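Local coordinates for Alr3699 protein (Nostoc sp., PDB 4XSO) that belongs to the GT-B clan of glycosyltransferase-like proteins and is built from two domains, each around a parallel beta-sheet, at residues 12-17 with 104-109. Residues are numbered along the deposited sequence; the frame is centred on the assembly and turned at random.
Sequences LDQSGK and TQKALV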
loop_
_atom_site.group_PDB
_atom_site.type_symbol
_atom_site.label_atom_id
_atom_site.label_comp_id
_atom_site.label_asym_id
_atom_site.label_seq_id
_atom_site.Cartn_x
_atom_site.Cartn_y
_atom_site.Cartn_z
ATOM N N LEU A 12 11.237 -9.335 6.503
ATOM C CA LEU A 12 9.921 -9.699 6.071
ATOM C C LEU A 12 9.941 -10.832 5.089
ATOM O O LEU A 12 10.759 -10.896 4.153
ATOM C CB LEU A 12 9.239 -8.492 5.377
ATOM C CG LEU A 12 8.879 -7.294 6.201
ATOM C CD1 LEU A 12 8.321 -6.188 5.272
ATOM C CD2 LEU A 12 7.842 -7.722 7.240
ATOM N N ASP A 13 9.012 -11.759 5.255
ATOM C CA ASP A 13 9.015 -12.921 4.388
ATOM C C ASP A 13 7.585 -13.465 4.238
ATOM O O ASP A 13 6.886 -13.655 5.211
ATOM C CB ASP A 13 10.001 -13.964 4.909
ATOM C CG ASP A 13 10.213 -15.134 3.939
ATOM O OD1 ASP A 13 9.213 -15.822 3.577
ATOM O OD2 ASP A 13 11.394 -15.440 3.590
ATOM N N GLN A 14 7.150 -13.723 3.001
ATOM C CA GLN A 14 5.717 -13.963 2.784
ATOM C C GLN A 14 5.271 -15.345 3.260
ATOM O O GLN A 14 4.092 -15.556 3.530
ATOM C CB GLN A 14 5.329 -13.812 1.301
ATOM C CG GLN A 14 5.723 -15.018 0.465
ATOM C CD GLN A 14 5.841 -14.652 -1.038
ATOM O OE1 GLN A 14 6.352 -13.609 -1.411
ATOM N NE2 GLN A 14 5.358 -15.526 -1.884
ATOM N N SER A 15 6.196 -16.276 3.389
ATOM C CA SER A 15 5.832 -17.663 3.654
ATOM C C SER A 15 5.923 -18.166 5.109
ATOM O O SER A 15 6.880 -17.877 5.831
ATOM C CB SER A 15 6.676 -18.586 2.777
ATOM O OG SER A 15 6.128 -19.885 2.779
ATOM N N GLY A 16 4.924 -18.974 5.474
ATOM C CA GLY A 16 4.938 -19.855 6.648
ATOM C C GLY A 16 5.715 -21.172 6.504
ATOM O O GLY A 16 5.866 -21.894 7.486
ATOM N N LYS A 17 6.255 -21.451 5.316
ATOM C CA LYS A 17 6.915 -22.731 5.020
ATOM C C LYS A 17 8.407 -22.587 4.775
ATOM O O LYS A 17 8.857 -21.637 4.101
ATOM C CB LYS A 17 6.284 -23.353 3.774
ATOM C CG LYS A 17 4.873 -23.885 4.004
ATOM C CD LYS A 17 4.305 -24.527 2.742
ATOM C CE LYS A 17 3.759 -23.470 1.804
ATOM N NZ LYS A 17 2.575 -22.780 2.407
ATOM N N THR A 104 11.266 -11.921 0.015
ATOM C CA THR A 104 10.420 -12.582 -0.969
ATOM C C THR A 104 9.650 -11.497 -1.661
ATOM O O THR A 104 9.711 -10.307 -1.266
ATOM C CB THR A 104 9.397 -13.592 -0.358
ATOM O OG1 THR A 104 8.360 -12.876 0.341
ATOM C CG2 THR A 104 10.068 -14.595 0.536
ATOM N N GLN A 105 8.978 -11.861 -2.774
ATOM C CA GLN A 105 8.287 -10.848 -3.597
ATOM C C GLN A 105 7.169 -10.069 -2.970
ATOM O O GLN A 105 7.091 -8.848 -3.101
ATOM C CB GLN A 105 7.701 -11.462 -4.874
ATOM C CG GLN A 105 8.671 -11.583 -5.996
ATOM C CD GLN A 105 8.021 -12.122 -7.276
ATOM O OE1 GLN A 105 8.375 -13.212 -7.756
ATOM N NE2 GLN A 105 7.055 -11.373 -7.817
ATOM N N LYS A 106 6.230 -10.758 -2.377
ATOM C CA LYS A 106 5.194 -10.057 -1.646
ATOM C C LYS A 106 5.730 -9.249 -0.465
ATOM O O LYS A 106 5.120 -8.232 -0.045
ATOM C CB LYS A 106 4.198 -11.058 -1.093
ATOM C CG LYS A 106 3.607 -12.048 -2.134
ATOM C CD LYS A 106 2.220 -12.489 -1.671
ATOM C CE LYS A 106 1.921 -13.946 -1.929
ATOM N NZ LYS A 106 1.460 -14.158 -3.318
ATOM N N ALA A 107 6.843 -9.679 0.111
ATOM C CA ALA A 107 7.400 -8.905 1.261
ATOM C C ALA A 107 7.970 -7.631 0.695
ATOM O O ALA A 107 7.948 -6.557 1.339
ATOM C CB ALA A 107 8.458 -9.691 2.026
ATOM N N LEU A 108 8.451 -7.707 -0.550
ATOM C CA LEU A 108 9.027 -6.537 -1.233
ATOM C C LEU A 108 7.903 -5.495 -1.558
ATOM O O LEU A 108 8.032 -4.291 -1.344
ATOM C CB LEU A 108 9.852 -6.937 -2.506
ATOM C CG LEU A 108 10.061 -5.624 -3.265
ATOM C CD1 LEU A 108 11.254 -4.887 -2.678
ATOM C CD2 LEU A 108 10.099 -5.853 -4.733
ATOM N N VAL A 109 6.750 -5.975 -1.946
ATOM C CA VAL A 109 5.631 -5.062 -2.195
ATOM C C VAL A 109 5.194 -4.323 -0.938
ATOM O O VAL A 109 5.189 -3.084 -0.848
ATOM C CB VAL A 109 4.498 -5.852 -2.881
ATOM C CG1 VAL A 109 3.278 -4.994 -3.028
ATOM C CG2 VAL A 109 5.000 -6.328 -4.244
#
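Gln-14 lays its side chain obliquely over Thr-104, the N-cap residue of helix 105-118, where two neighbouring parallel strands of the N-terminal Rossmann-like domain, 9-13 and 99-102, run out into their loops. The case illustrates how a loop remote in sequence can supply the acceptor for an amide of a helix's first turn. Thr-104 OG1 gives its proton to Gln-14 OE1 (2.8 Å) and accepts from Gln-14 N at 3.0 Å, so one hydroxyl bridges the main-chain N and the side-chain oxygen of the same glutamine. Chi1 of 77° sets Gln-14 CG over its own backbone, and the extended chain beyond carries the amide to the first helical turn. There Gln-14 OE1 also accepts from Lys-106 N (3.0 Å); Thr-104 OG1 and Lys-106 N reach this oxygen from opposite faces of its carbonyl plane. Lys-106 crosses the glutamine at about a right angle, and its other neighbours include Leu-83 of the second subunit. On the strand side, Asp-13 OD1 accepts from Ser-15 N in an Asx turn and OD2 bonds Asn-103 ND2, while the carboxylate meets Thr-104 CG2. Deeper in, Ala-107 CB packs against both Leu-12 O (3.4 Å) and Leu-12 CB, the latter at 3.6 Å.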